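Local coordinates for D-alanyl-D-alanine carboxypeptidase (Penicillin binding protein) family protein (PDB 6OSU) that probably removes the terminal D-alanine from peptidoglycan precursor peptides, acting as a serine-type D-alanyl-D-alanine carboxypeptidase in cell wall biogenesis, at residues 345-350 with 419-424. Sequence-based numbering, arbitrary orientation.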
loop_
_atom_site.group_PDB
_atom_site.type_symbol
_atom_site.label_atom_id
_atom_site.label_comp_id
_atom_site.label_asym_id
_atom_site.label_seq_id
_atom_site.Cartn_x
_atom_site.Cartn_y
_atom_site.Cartn_z
ATOM N N ASP A 345 -7.489 -45.744 -14.049
ATOM C CA ASP A 345 -8.363 -46.725 -14.684
ATOM C C ASP A 345 -9.629 -46.080 -15.224
ATOM O O ASP A 345 -10.157 -46.509 -16.256
ATOM C CB ASP A 345 -8.720 -47.834 -13.697
ATOM C CG ASP A 345 -7.515 -48.362 -12.970
ATOM O OD1 ASP A 345 -7.685 -49.157 -12.022
ATOM O OD2 ASP A 345 -6.393 -47.958 -13.341
ATOM N N ASN A 346 -10.132 -45.051 -14.542
ATOM C CA ASN A 346 -11.416 -44.475 -14.922
ATOM C C ASN A 346 -11.313 -43.623 -16.181
ATOM O O ASN A 346 -12.305 -43.475 -16.904
ATOM C CB ASN A 346 -11.986 -43.649 -13.768
ATOM C CG ASN A 346 -13.019 -44.410 -12.965
ATOM O OD1 ASN A 346 -12.680 -45.216 -12.100
ATOM N ND2 ASN A 346 -14.291 -44.158 -13.249
ATOM N N ILE A 347 -10.148 -43.052 -16.456
ATOM C CA ILE A 347 -10.032 -42.190 -17.642
ATOM C C ILE A 347 -10.186 -43.047 -18.896
ATOM O O ILE A 347 -9.707 -44.196 -18.918
ATOM C CB ILE A 347 -8.696 -41.433 -17.629
ATOM C CG1 ILE A 347 -7.815 -41.823 -18.822
ATOM C CG2 ILE A 347 -7.972 -41.631 -16.292
ATOM C CD1 ILE A 347 -6.385 -41.335 -18.724
ATOM N N PRO A 348 -10.878 -42.572 -19.934
ATOM C CA PRO A 348 -11.177 -43.447 -21.075
ATOM C C PRO A 348 -9.925 -43.838 -21.847
ATOM O O PRO A 348 -8.927 -43.116 -21.868
ATOM C CB PRO A 348 -12.131 -42.601 -21.931
ATOM C CG PRO A 348 -11.895 -41.204 -21.512
ATOM C CD PRO A 348 -11.555 -41.270 -20.052
ATOM N N ASN A 349 -9.990 -45.020 -22.463
ATOM C CA ASN A 349 -8.947 -45.597 -23.309
ATOM C C ASN A 349 -7.654 -45.889 -22.564
ATOM O O ASN A 349 -6.640 -46.150 -23.204
ATOM C CB ASN A 349 -8.623 -44.702 -24.512
ATOM C CG ASN A 349 -9.570 -44.915 -25.679
ATOM O OD1 ASN A 349 -9.808 -46.046 -26.105
ATOM N ND2 ASN A 349 -10.101 -43.823 -26.213
ATOM N N ALA A 350 -7.657 -45.880 -21.238
ATOM C CA ALA A 350 -6.427 -46.013 -20.471
ATOM C C ALA A 350 -6.149 -47.461 -20.071
ATOM O O ALA A 350 -7.066 -48.255 -19.838
ATOM C CB ALA A 350 -6.481 -45.142 -19.217
ATOM N N ASN A 419 3.208 -38.122 -15.073
ATOM C CA ASN A 419 3.319 -39.514 -15.493
ATOM C C ASN A 419 2.958 -39.642 -16.968
ATOM O O ASN A 419 2.642 -38.662 -17.647
ATOM C CB ASN A 419 2.407 -40.424 -14.664
ATOM C CG ASN A 419 2.932 -40.673 -13.271
ATOM O OD1 ASN A 419 2.291 -40.315 -12.286
ATOM N ND2 ASN A 419 4.097 -41.307 -13.177
ATOM N N ASN A 420 2.996 -40.882 -17.449
ATOM C CA ASN A 420 2.501 -41.258 -18.764
ATOM C C ASN A 420 1.422 -42.316 -18.590
ATOM O O ASN A 420 1.513 -43.162 -17.695
ATOM C CB ASN A 420 3.629 -41.805 -19.652
ATOM C CG ASN A 420 4.478 -40.711 -20.262
ATOM O OD1 ASN A 420 3.959 -39.780 -20.867
ATOM N ND2 ASN A 420 5.792 -40.820 -20.107
ATOM N N VAL A 421 0.396 -42.264 -19.433
ATOM C CA VAL A 421 -0.629 -43.299 -19.486
ATOM C C VAL A 421 -0.710 -43.820 -20.911
ATOM O O VAL A 421 -0.722 -43.039 -21.869
ATOM C CB VAL A 421 -2.001 -42.788 -19.009
ATOM C CG1 VAL A 421 -2.023 -42.707 -17.495
ATOM C CG2 VAL A 421 -2.304 -41.440 -19.635
ATOM N N SER A 422 -0.759 -45.143 -21.044
ATOM C CA SER A 422 -0.750 -45.822 -22.331
ATOM C C SER A 422 -2.162 -46.272 -22.670
ATOM O O SER A 422 -2.853 -46.850 -21.825
ATOM C CB SER A 422 0.196 -47.021 -22.299
ATOM O OG SER A 422 1.387 -46.691 -21.610
ATOM N N GLN A 423 -2.596 -45.994 -23.896
ATOM C CA GLN A 423 -3.929 -46.405 -24.304
ATOM C C GLN A 423 -3.949 -47.900 -24.592
ATOM O O GLN A 423 -2.922 -48.508 -24.902
ATOM C CB GLN A 423 -4.398 -45.618 -25.529
ATOM C CG GLN A 423 -3.923 -46.172 -26.863
ATOM C CD GLN A 423 -2.600 -45.584 -27.313
ATOM O OE1 GLN A 423 -2.515 -44.964 -28.371
ATOM N NE2 GLN A 423 -1.557 -45.783 -26.517
ATOM N N LYS A 424 -5.131 -48.496 -24.467
ATOM C CA LYS A 424 -5.298 -49.927 -24.699
ATOM C C LYS A 424 -5.565 -50.208 -26.173
ATOM O O LYS A 424 -4.781 -49.819 -27.040
ATOM C CB LYS A 424 -6.434 -50.482 -23.835
ATOM C CG LYS A 424 -7.830 -50.089 -24.292
ATOM C CD LYS A 424 -8.742 -49.812 -23.103
ATOM C CE LYS A 424 -8.439 -50.739 -21.931
ATOM N NZ LYS A 424 -9.408 -50.571 -20.814
#
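Over one face of the flat Asn349 carbonyl stands the backbone N of Lys424, 38° out of the plane, donating to Asn349 O over 3.1 Å. Gln423 CA lies close to that plane, 2.9 Å from Asn349 O in a CA-H...O contact, and Gln423 CB is on the opposite side from Lys424 N, 3.3 Å from the same oxygen. The next carbonyl, that of Ala350, receives the lysine side chain. A bend at chi3 (-36°) swings Lys424 CE to 3.5 Å from Ala350 O, and the ammonium beyond it makes a weak hydrogen bond, NZ to O 3.4 Å.

The two carbonyls come from a type II turn, Ile347 to Ala350, whose last residue forms a single beta bridge with Gln423. A backbone hydrogen bond between Ser422 and Lys351 flanks the bridge on its other side; Ser422 N also donates to Gln354 OE1. Away from these bonds, Ile347 and the buried Val421 meet tip to tip, CD1 to CG2 at 4.2 Å, and each also touches Ile390.

In the C-terminal domain of this penicillin-binding protein, far from the predicted catalytic residues, the last modelled residues thus lie against the loop joining strands 340-343 and 355-359. The example shows how a chain end without regular strand structure can be held mainly by main-chain bonds to a turn, with one apolar touch; the lysine charge probably adds only a modest pull.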